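Local coordinates for Polyphosphate:AMP phosphotransferase (Pseudomonas aeruginosa PAO1, PDB 3CZP), which transfers phosphate from inorganic polyphosphate to AMP, and less efficiently to GMP, making ADP or GDP with the help of magnesium, at the interface of chains A and B. Numbering follows the deposited sequence. Chains: chain A/B, Putative polyphosphate kinase 2.

The interface of chains A and B. Residues chain A 27, 30-31, 34; chain B 430-432.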
loop_
_atom_site.group_PDB
_atom_site.type_symbol
_atom_site.label_atom_id
_atom_site.label_comp_id
_atom_site.label_asym_id
_atom_site.label_seq_id
_atom_site.Cartn_x
_atom_site.Cartn_y
_atom_site.Cartn_z
ATOM N N GLU A 27 23.789 -18.699 -14.618
ATOM C CA GLU A 27 22.849 -19.804 -14.578
ATOM C C GLU A 27 22.515 -20.216 -13.103
ATOM O O GLU A 27 21.352 -20.392 -12.768
ATOM C CB GLU A 27 23.343 -20.976 -15.414
ATOM C CG GLU A 27 22.262 -21.553 -16.253
ATOM C CD GLU A 27 21.717 -20.606 -17.397
ATOM O OE1 GLU A 27 20.545 -20.822 -17.742
ATOM O OE2 GLU A 27 22.422 -19.698 -17.964
ATOM N N LEU A 30 20.246 -17.478 -11.508
ATOM C CA LEU A 30 18.918 -17.626 -11.999
ATOM C C LEU A 30 18.190 -18.784 -11.331
ATOM O O LEU A 30 17.011 -18.651 -10.939
ATOM C CB LEU A 30 18.923 -17.775 -13.510
ATOM C CG LEU A 30 19.050 -16.588 -14.439
ATOM C CD1 LEU A 30 19.098 -17.155 -15.899
ATOM C CD2 LEU A 30 17.941 -15.584 -14.214
ATOM N N GLU A 31 18.879 -19.909 -11.153
ATOM C CA GLU A 31 18.304 -21.046 -10.430
ATOM C C GLU A 31 18.015 -20.813 -8.942
ATOM O O GLU A 31 17.037 -21.380 -8.390
ATOM C CB GLU A 31 19.211 -22.290 -10.606
ATOM C CG GLU A 31 19.146 -22.862 -12.025
ATOM C CD GLU A 31 17.778 -23.524 -12.331
ATOM O OE1 GLU A 31 17.507 -24.588 -11.730
ATOM O OE2 GLU A 31 16.976 -22.986 -13.149
ATOM N N PHE A 34 14.981 -18.524 -8.666
ATOM C CA PHE A 34 13.764 -19.274 -8.909
ATOM C C PHE A 34 13.343 -20.090 -7.679
ATOM O O PHE A 34 12.173 -20.093 -7.279
ATOM C CB PHE A 34 13.915 -20.196 -10.144
ATOM C CG PHE A 34 12.686 -21.006 -10.441
ATOM C CD1 PHE A 34 11.591 -20.421 -11.101
ATOM C CD2 PHE A 34 12.597 -22.349 -10.044
ATOM C CE1 PHE A 34 10.450 -21.154 -11.355
ATOM C CE2 PHE A 34 11.443 -23.089 -10.294
ATOM C CZ PHE A 34 10.377 -22.502 -10.937
ATOM N N TYR B 430 17.711 -27.296 -15.738
ATOM C CA TYR B 430 17.285 -26.105 -15.021
ATOM C C TYR B 430 15.836 -26.195 -14.547
ATOM O O TYR B 430 14.929 -26.262 -15.362
ATOM C CB TYR B 430 17.419 -24.909 -15.958
ATOM C CG TYR B 430 18.822 -24.741 -16.470
ATOM C CD1 TYR B 430 19.906 -24.725 -15.584
ATOM C CD2 TYR B 430 19.083 -24.589 -17.837
ATOM C CE1 TYR B 430 21.194 -24.580 -16.045
ATOM C CE2 TYR B 430 20.389 -24.439 -18.305
ATOM C CZ TYR B 430 21.425 -24.441 -17.406
ATOM O OH TYR B 430 22.724 -24.291 -17.840
ATOM N N LYS B 431 15.644 -26.151 -13.226
ATOM C CA LYS B 431 14.329 -26.270 -12.592
ATOM C C LYS B 431 13.403 -25.144 -13.025
ATOM O O LYS B 431 12.203 -25.353 -13.176
ATOM C CB LYS B 431 14.486 -26.325 -11.064
ATOM C CG LYS B 431 15.128 -27.631 -10.583
ATOM C CD LYS B 431 15.727 -27.606 -9.139
ATOM C CE LYS B 431 14.675 -27.353 -8.012
ATOM N NZ LYS B 431 15.224 -27.433 -6.592
ATOM N N ARG B 432 13.968 -23.969 -13.275
ATOM C CA ARG B 432 13.186 -22.828 -13.739
ATOM C C ARG B 432 12.459 -23.108 -15.057
ATOM O O ARG B 432 11.385 -22.561 -15.308
ATOM C CB ARG B 432 14.077 -21.593 -13.886
ATOM C CG ARG B 432 15.215 -21.762 -14.879
ATOM C CD ARG B 432 16.233 -20.642 -14.749
ATOM N NE ARG B 432 16.729 -20.199 -16.049
ATOM C CZ ARG B 432 17.919 -20.525 -16.544
ATOM N NH1 ARG B 432 18.741 -21.298 -15.849
ATOM N NH2 ARG B 432 18.288 -20.076 -17.737
#
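This is a helix-against-loop patch of the two-fold homodimer interface of a class II PPK2 enzyme, whose subunit fuses two PPK2 domains. Helix 15-39 of the N-terminal domain of chain A, the domain thought to be inactive and possibly responsible for dimerization, receives a short stretch of the C-terminal domain of chain B, B:Tyr430 leading into the 3-10 turn 431-433. The two-fold repeats the contact with the chains exchanged.

A:Glu31 caps the start of that turn. Bent at chi2 (-70°), it turns its carboxylate toward two successive backbone amides and takes each on a syn lone pair. OE1 accepts from B:Lys431 N at 2.9 Å. OE2 accepts from B:Arg432 N at 3.2 Å, the straighter bond (161° at the hydrogen). Main-chain N-H groups at the beginning of a turn would be expected to help stabilise the negative charge.

B:Arg432 lies along the helix, crossing the two glutamates at about right angles. Its CG sits in the crowded position between backbone N and carbonyl carbon (chi1 60°), and the chain runs out past A:Glu31 to reach A:Glu27. There NH1 donates to A:Glu27 OE1 at 2.7 Å, with the oxygen nearly in the guanidinium plane but the nitrogen above the carboxylate plane. NH2 forms a salt bridge with the same oxygen, though modelled too close. A longer salt bridge runs 3.6 Å from NH1 to A:Glu31 OE2, so NH1 lies between the two carboxylates, which probably share the arginine's charge.

A:Leu30 lays CD1 over one guanidinium face, toward its rim, 3.6 Å from B:Arg432 CZ. At the other end, A:Phe34, with CG anti to the backbone N, offers its ring face to the arginine backbone: B:Arg432 CA stands over the ring centre, 3.6 Å from the centroid. The B:Tyr430 ring runs beneath the ion pair, with A:Glu27 OE1 and B:Arg432 NH1 over the same face near its rim.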